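Local coordinates for protein probable endoglucanase (Gluconacetobacter xylinus, PDB 1WZZ) that hydrolyses internal beta-1,4-glucosidic linkages of cellulose and carboxymethyl-cellulose as a secreted endoglucanase of glycoside hydrolase family 8, at residues Asp137-Met142 with Thr184-Trp189; Lys162-Leu167 with Trp214-Arg219; Gly304-Leu309 with Leu323-Arg328. All coordinates share one frame; numbering follows the deposited sequence.

Contact 1 (Asp137-Met142 with Thr184-Trp189); sequences DVLNLM and TADPRW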
# COMPACT_ATOMS: atom_id res chain seq x y z
N ASP A 137 -13.96 -0.96 11.22
CA ASP A 137 -13.22 0.02 11.99
C ASP A 137 -12.43 0.97 11.09
O ASP A 137 -12.29 2.13 11.42
CB ASP A 137 -12.32 -0.66 13.04
CG ASP A 137 -13.11 -1.09 14.28
OD1 ASP A 137 -14.13 -0.44 14.59
OD2 ASP A 137 -12.71 -2.06 14.95
N VAL A 138 -11.91 0.51 9.95
CA VAL A 138 -11.22 1.48 9.09
C VAL A 138 -12.24 2.53 8.66
O VAL A 138 -11.97 3.74 8.66
CB VAL A 138 -10.63 0.79 7.81
CG1 VAL A 138 -10.03 1.87 6.86
CG2 VAL A 138 -9.52 -0.20 8.21
N LEU A 139 -13.42 2.08 8.27
CA LEU A 139 -14.43 3.01 7.80
C LEU A 139 -14.87 3.97 8.89
O LEU A 139 -14.92 5.20 8.71
CB LEU A 139 -15.63 2.23 7.26
CG LEU A 139 -16.69 3.10 6.57
CD1 LEU A 139 -16.09 3.83 5.32
CD2 LEU A 139 -17.85 2.18 6.16
N ASN A 140 -15.19 3.43 10.06
CA ASN A 140 -15.64 4.32 11.12
C ASN A 140 -14.58 5.23 11.71
O ASN A 140 -14.85 6.40 11.97
CB ASN A 140 -16.19 3.52 12.31
CG ASN A 140 -17.49 2.81 12.00
OD1 ASN A 140 -18.20 3.13 11.04
ND2 ASN A 140 -17.83 1.84 12.85
N LEU A 141 -13.39 4.67 11.94
CA LEU A 141 -12.33 5.40 12.63
C LEU A 141 -11.36 6.16 11.79
O LEU A 141 -10.64 7.02 12.29
CB LEU A 141 -11.53 4.42 13.49
CG LEU A 141 -12.36 3.49 14.38
CD1 LEU A 141 -11.38 2.62 15.19
CD2 LEU A 141 -13.27 4.34 15.29
N MSE A 142 -11.32 5.84 10.49
CA MSE A 142 -10.31 6.48 9.66
C MSE A 142 -10.84 7.24 8.47
O MSE A 142 -10.04 7.63 7.60
CB MSE A 142 -9.31 5.43 9.17
CG MSE A 142 -8.59 4.67 10.29
SE MSE A 142 -7.49 5.96 11.34
CE MSE A 142 -7.62 5.13 13.09
N THR A 184 -19.02 -5.79 2.83
CA THR A 184 -19.85 -5.11 3.82
C THR A 184 -21.08 -4.40 3.27
O THR A 184 -22.02 -4.12 4.03
CB THR A 184 -19.08 -4.01 4.58
OG1 THR A 184 -18.79 -2.92 3.69
CG2 THR A 184 -17.78 -4.53 5.14
N ALA A 185 -21.04 -4.09 1.98
CA ALA A 185 -22.10 -3.37 1.29
C ALA A 185 -22.38 -1.99 1.93
O ALA A 185 -23.47 -1.44 1.76
CB ALA A 185 -23.38 -4.21 1.25
N ASP A 186 -21.42 -1.45 2.67
CA ASP A 186 -21.63 -0.15 3.31
C ASP A 186 -21.49 0.95 2.26
O ASP A 186 -20.44 1.11 1.63
CB ASP A 186 -20.62 0.07 4.44
CG ASP A 186 -21.02 1.19 5.38
OD1 ASP A 186 -21.39 2.28 4.90
OD2 ASP A 186 -20.95 0.98 6.61
N PRO A 187 -22.57 1.71 2.04
CA PRO A 187 -22.56 2.79 1.05
C PRO A 187 -21.50 3.87 1.26
O PRO A 187 -21.14 4.58 0.32
CB PRO A 187 -23.99 3.35 1.14
CG PRO A 187 -24.37 3.07 2.55
CD PRO A 187 -23.84 1.67 2.78
N ARG A 188 -21.02 4.00 2.48
CA ARG A 188 -20.01 4.99 2.80
C ARG A 188 -18.72 4.73 2.03
O ARG A 188 -17.96 5.66 1.76
CB ARG A 188 -19.75 5.01 4.31
CG ARG A 188 -20.89 5.62 5.14
CD ARG A 188 -20.54 5.67 6.64
NE ARG A 188 -20.44 4.32 7.20
CZ ARG A 188 -19.83 4.00 8.34
NH1 ARG A 188 -19.82 2.74 8.74
NH2 ARG A 188 -19.22 4.93 9.07
N TRP A 189 -18.48 3.48 1.65
CA TRP A 189 -17.25 3.16 0.92
C TRP A 189 -17.26 3.79 -0.45
O TRP A 189 -16.19 4.06 -1.02
CB TRP A 189 -17.05 1.66 0.77
CG TRP A 189 -16.52 0.97 1.99
CD1 TRP A 189 -17.17 0.02 2.75
CD2 TRP A 189 -15.25 1.18 2.62
NE1 TRP A 189 -16.38 -0.36 3.80
CE2 TRP A 189 -15.20 0.34 3.75
CE3 TRP A 189 -14.15 2.01 2.35
CZ2 TRP A 189 -14.09 0.29 4.61
CZ3 TRP A 189 -13.04 1.97 3.19
CH2 TRP A 189 -13.02 1.11 4.31
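L139 lies between two flat groups, the indole of W189 and the guanidinium of R188. Its CG stands anti to the backbone N (chi1 -172°), directed at both; CD1 lies over the centre of the W189 six-membered ring, 3.8 Å from the centroid, as a CH-pi contact. CD2 lies over one guanidinium face, displaced toward the rim, 3.3 Å from R188 NH1, and also touches the D186 carboxylate. V138 crosses W189 at about a right angle and reaches the ring edge, CG1 to CH2 4.0 Å. N140 meets R188 at the guanidinium edge: OD1 takes NH1 (2.8 Å) and NH2 (2.9 Å) together, with the amide plane turned 36° from the guanidinium. The side-on edge belongs to D186, whose OD2 pairs with R188 NH1 at 3.0 Å, while OD1 accepts from R188 NE and caps the helix start through R188 N. An alanine in place of D186 would probably leave R188 NE without its carboxylate mate, the guanidinium gripped here by N140 alone, and R188 N without its capping acceptor. The contact ties the C-terminal part of helix 125-142 to the beginning of helix 188-202; V138 also packs on helix 105-122, and W189 on helix 174-184.

Contact 2 (Lys162-Leu167 with Trp214-Arg219); sequences KDSVIL and WLAVNR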
# COMPACT_ATOMS: atom_id res chain seq x y z
N LYS A 162 -4.92 21.80 13.01
CA LYS A 162 -5.99 22.77 13.18
C LYS A 162 -6.60 23.17 11.85
O LYS A 162 -7.82 23.13 11.67
CB LYS A 162 -5.43 23.99 13.91
CG LYS A 162 -4.73 23.63 15.21
CD LYS A 162 -3.92 24.80 15.77
CE LYS A 162 -3.11 24.37 16.98
NZ LYS A 162 -2.21 25.46 17.47
N ASP A 163 -5.76 23.53 10.89
CA ASP A 163 -6.24 23.99 9.60
C ASP A 163 -6.34 22.98 8.46
O ASP A 163 -6.99 23.24 7.45
CB ASP A 163 -5.38 25.17 9.14
CG ASP A 163 -5.53 26.40 10.05
OD1 ASP A 163 -4.74 27.36 9.87
OD2 ASP A 163 -6.42 26.40 10.92
N SER A 164 -5.72 21.81 8.61
CA SER A 164 -5.79 20.85 7.51
C SER A 164 -5.59 19.42 7.98
O SER A 164 -5.28 19.18 9.15
CB SER A 164 -4.72 21.19 6.48
OG SER A 164 -3.43 21.04 7.04
N VAL A 165 -5.78 18.48 7.06
CA VAL A 165 -5.56 17.07 7.37
C VAL A 165 -4.51 16.59 6.39
O VAL A 165 -4.47 17.06 5.25
CB VAL A 165 -6.81 16.17 7.19
CG1 VAL A 165 -7.88 16.59 8.21
CG2 VAL A 165 -7.35 16.23 5.77
N ILE A 166 -3.69 15.66 6.86
CA ILE A 166 -2.63 15.09 6.05
C ILE A 166 -3.08 13.70 5.59
O ILE A 166 -3.56 12.90 6.41
CB ILE A 166 -1.33 14.95 6.84
CG1 ILE A 166 -0.86 16.32 7.35
CG2 ILE A 166 -0.27 14.27 5.98
CD1 ILE A 166 -0.77 17.38 6.30
N LEU A 167 -2.92 13.43 4.30
CA LEU A 167 -3.28 12.13 3.73
C LEU A 167 -2.06 11.52 3.05
O LEU A 167 -1.14 12.22 2.64
CB LEU A 167 -4.32 12.26 2.62
CG LEU A 167 -5.57 13.08 2.92
CD1 LEU A 167 -6.50 13.09 1.74
CD2 LEU A 167 -6.23 12.45 4.13
N TRP A 214 3.00 12.63 0.71
CA TRP A 214 2.11 13.22 1.73
C TRP A 214 1.40 14.46 1.21
O TRP A 214 2.05 15.42 0.76
CB TRP A 214 2.93 13.56 2.97
CG TRP A 214 3.63 12.37 3.55
CD1 TRP A 214 4.93 12.01 3.33
CD2 TRP A 214 3.08 11.40 4.44
NE1 TRP A 214 5.22 10.86 4.03
CE2 TRP A 214 4.10 10.47 4.72
CE3 TRP A 214 1.81 11.22 5.03
CZ2 TRP A 214 3.90 9.38 5.58
CZ3 TRP A 214 1.62 10.12 5.88
CH2 TRP A 214 2.66 9.22 6.14
N LEU A 215 0.07 14.43 1.27
CA LEU A 215 -0.80 15.48 0.77
C LEU A 215 -1.53 16.23 1.90
O LEU A 215 -2.05 15.60 2.80
CB LEU A 215 -1.86 14.87 -0.12
CG LEU A 215 -2.83 15.79 -0.87
CD1 LEU A 215 -2.05 16.52 -2.03
CD2 LEU A 215 -3.97 14.94 -1.43
N ALA A 216 -1.57 17.56 1.83
CA ALA A 216 -2.29 18.33 2.85
C ALA A 216 -3.58 18.81 2.20
O ALA A 216 -3.59 19.25 1.04
CB ALA A 216 -1.44 19.51 3.32
N VAL A 217 -4.68 18.72 2.94
CA VAL A 217 -5.97 19.16 2.44
C VAL A 217 -6.46 20.21 3.45
O VAL A 217 -6.65 19.89 4.62
CB VAL A 217 -7.00 18.01 2.41
CG1 VAL A 217 -8.33 18.52 1.81
CG2 VAL A 217 -6.43 16.82 1.60
N ASN A 218 -6.64 21.45 3.01
CA ASN A 218 -7.13 22.50 3.92
C ASN A 218 -8.55 22.07 4.34
O ASN A 218 -9.40 21.76 3.50
CB ASN A 218 -7.14 23.86 3.20
CG ASN A 218 -7.58 25.01 4.11
OD1 ASN A 218 -8.75 25.13 4.43
ND2 ASN A 218 -6.64 25.83 4.54
N ARG A 219 -8.81 22.02 5.65
CA ARG A 219 -10.12 21.56 6.10
C ARG A 219 -11.26 22.48 5.72
O ARG A 219 -12.38 22.03 5.44
CB ARG A 219 -10.10 21.32 7.62
CG ARG A 219 -9.00 20.36 8.02
CD ARG A 219 -9.36 19.57 9.26
NE ARG A 219 -9.50 20.40 10.44
CZ ARG A 219 -10.01 19.97 11.59
NH1 ARG A 219 -10.42 18.72 11.70
NH2 ARG A 219 -10.10 20.79 12.63
O HOH W 1 -8.51 25.21 7.64
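R219 lays the aliphatic part of its side chain over the start of strand 164-167: CG lies 3.3 Å from S164 CA, and CD comes within 3.5 Å of V165 CG1, the R219 and V165 side chains crossing at about a right angle. A bend at chi3 (-65°) turns NE back from the straight chain, and the guanidinium meets K162 O near its own plane, where NE and NH2 each give only a weak bond. The firmer hold is in the main chain, R219 N to D163 O at 2.8 Å. Next to it, N218 turns its OD1 to T221 N.

L167, the other residue with most surface buried here, works at the far end of the antiparallel strand pair and by different means. It pairs with L215 through two backbone hydrogen bonds, the shorter being L167 N to L215 O at 2.8 Å, and its CD1 packs on V217 CG2 at 3.7 Å. V165 and V217 form a second hydrogen-bonded pair, and their side chains lie side by side on the same face as L167 and L215. The reverse face carries I166 and A216, with I166 CD1 3.7 Å from A216 CB; I166 CG2 also meets W214 CE3, the two side chains crossing at about a right angle.

W214 stacks on W230, and its side chain is about 8 Å from those of E49 and D106, the probable proton donor and nucleophile. Strand 215-218 is the middle one of a three-stranded antiparallel sheet, flanked by 164-167 and 224-226, while V165 and V217 both rest on A146 of strand 143-146.

Contact 3 (Gly304-Leu309 with Leu323-Arg328); sequences GELPTL and LVYIAR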
# COMPACT_ATOMS: atom_id res chain seq x y z
N GLY A 304 7.56 -6.26 -20.69
CA GLY A 304 6.67 -6.70 -19.63
C GLY A 304 7.35 -7.74 -18.76
O GLY A 304 6.79 -8.19 -17.77
N GLU A 305 8.58 -8.11 -19.13
CA GLU A 305 9.37 -9.10 -18.38
C GLU A 305 9.71 -8.51 -17.02
O GLU A 305 10.73 -7.85 -16.87
CB GLU A 305 10.64 -9.42 -19.15
CG GLU A 305 11.57 -10.33 -18.39
CD GLU A 305 10.81 -11.45 -17.70
OE1 GLU A 305 10.12 -12.21 -18.40
OE2 GLU A 305 10.91 -11.55 -16.45
N LEU A 306 8.87 -8.75 -16.03
CA LEU A 306 9.09 -8.16 -14.72
C LEU A 306 10.36 -8.57 -14.00
O LEU A 306 10.90 -9.66 -14.23
CB LEU A 306 7.91 -8.48 -13.79
CG LEU A 306 6.51 -7.96 -14.13
CD1 LEU A 306 5.51 -8.50 -13.09
CD2 LEU A 306 6.52 -6.44 -14.14
N PRO A 307 10.86 -7.70 -13.10
CA PRO A 307 12.06 -8.03 -12.34
C PRO A 307 11.65 -9.23 -11.47
O PRO A 307 10.45 -9.43 -11.24
CB PRO A 307 12.28 -6.80 -11.46
CG PRO A 307 11.63 -5.68 -12.25
CD PRO A 307 10.42 -6.31 -12.87
N THR A 308 12.62 -10.02 -11.02
CA THR A 308 12.35 -11.17 -10.14
C THR A 308 13.03 -10.96 -8.79
O THR A 308 14.04 -10.22 -8.65
CB THR A 308 12.81 -12.51 -10.78
OG1 THR A 308 14.20 -12.43 -11.12
CG2 THR A 308 11.97 -12.80 -12.04
N LEU A 309 12.50 -11.60 -7.76
CA LEU A 309 12.99 -11.40 -6.41
C LEU A 309 14.38 -11.93 -6.09
O LEU A 309 14.99 -11.51 -5.11
CB LEU A 309 11.95 -11.94 -5.40
CG LEU A 309 10.92 -10.89 -4.94
CD1 LEU A 309 10.07 -10.44 -6.11
CD2 LEU A 309 10.05 -11.46 -3.83
N LEU A 323 4.19 -7.26 -5.09
CA LEU A 323 2.88 -6.62 -5.11
C LEU A 323 2.45 -6.42 -6.57
O LEU A 323 1.28 -6.56 -6.92
CB LEU A 323 2.97 -5.28 -4.39
CG LEU A 323 1.65 -4.57 -4.13
CD1 LEU A 323 0.79 -5.42 -3.15
CD2 LEU A 323 1.96 -3.20 -3.55
N VAL A 324 3.40 -6.06 -7.44
CA VAL A 324 3.08 -5.89 -8.85
C VAL A 324 2.68 -7.24 -9.48
O VAL A 324 1.77 -7.30 -10.32
CB VAL A 324 4.27 -5.26 -9.63
CG1 VAL A 324 3.96 -5.24 -11.13
CG2 VAL A 324 4.54 -3.82 -9.13
N TYR A 325 3.37 -8.32 -9.12
CA TYR A 325 2.98 -9.63 -9.66
C TYR A 325 1.52 -9.94 -9.28
O TYR A 325 0.77 -10.49 -10.08
CB TYR A 325 3.89 -10.74 -9.11
CG TYR A 325 5.17 -10.92 -9.89
CD1 TYR A 325 5.30 -11.93 -10.85
CD2 TYR A 325 6.27 -10.12 -9.63
CE1 TYR A 325 6.51 -12.12 -11.54
CE2 TYR A 325 7.49 -10.30 -10.32
CZ TYR A 325 7.59 -11.30 -11.26
OH TYR A 325 8.80 -11.45 -11.91
N ILE A 326 1.12 -9.56 -8.07
CA ILE A 326 -0.26 -9.83 -7.63
C ILE A 326 -1.22 -8.98 -8.46
O ILE A 326 -2.25 -9.47 -8.95
CB ILE A 326 -0.48 -9.46 -6.15
CG1 ILE A 326 0.56 -10.13 -5.25
CG2 ILE A 326 -1.95 -9.84 -5.72
CD1 ILE A 326 0.60 -11.61 -5.37
N ALA A 327 -0.90 -7.69 -8.62
CA ALA A 327 -1.74 -6.79 -9.38
C ALA A 327 -1.92 -7.28 -10.79
O ALA A 327 -3.02 -7.27 -11.31
CB ALA A 327 -1.12 -5.37 -9.41
N ARG A 328 -0.83 -7.70 -11.41
CA ARG A 328 -0.90 -8.19 -12.78
C ARG A 328 -1.75 -9.44 -12.86
O ARG A 328 -2.59 -9.56 -13.75
CB ARG A 328 0.51 -8.46 -13.32
CG ARG A 328 0.54 -8.89 -14.78
CD ARG A 328 1.97 -9.22 -15.22
NE ARG A 328 2.51 -10.36 -14.46
CZ ARG A 328 3.64 -10.99 -14.76
NH1 ARG A 328 4.06 -12.01 -14.00
NH2 ARG A 328 4.34 -10.62 -15.82
O HOH W 2 8.90 -12.51 -14.46
O HOH W 3 7.07 -11.19 -16.24
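V324 is the first residue of 323-328 to meet L306, its CG1 lying 4.1 Å from L306 CD1 in purely apolar contact. Y325 follows, with its ring beneath the same leucine: L306 CD1 stands over the ring centre, 3.7 Å from the centroid and 6° from the normal, a CH-pi contact. The phenol reaches past the leucine to the loop backbone, and Y325 OH donates to P307 O at 2.7 Å. P307 O lies at the ring edge, near its plane, while the hydroxyl stands 42° out of the carbonyl plane. Y325 OH also accepts from a water that E305 OE2 holds as well, and T308 CG2 leans against it at 3.4 Å. One helical turn beyond V324, R328 meets L306 tip to tip. Its chain is extended to CD and then bends at chi3 (63°), and L306 CD1 sits over the centre of one guanidinium face, 3.5 Å from R328 CZ. A second water links R328 NH2 to L306 N. L306 is thus the apolar side chain by which loop 304-309 packs back on helix 315-331, the helix that follows it, in the (alpha/alpha)6 barrel of family 8.

Overall arrangement
The three contacts lie in one (alpha/alpha)6 barrel domain and are all partly buried, none being wholly core or wholly surface. They share no helix or strand: contact 1 joins helices 125-142 and 188-202, contact 2 strands 164-167 and 215-218, contact 3 a loop and helix 315-331. In contacts 1 and 3 a leucine covers an aromatic face and a guanidinium face, with two methyls in contact 1 and one in contact 3; contact 1 adds an asparagine bond across, contact 3 waters and a tyrosine hydroxyl. Contact 2 is held mainly by main-chain bonds. Contacts 1 and 2 approach the predicted nucleophile D106; contact 3 lies on the opposite side of the chain's centre from both.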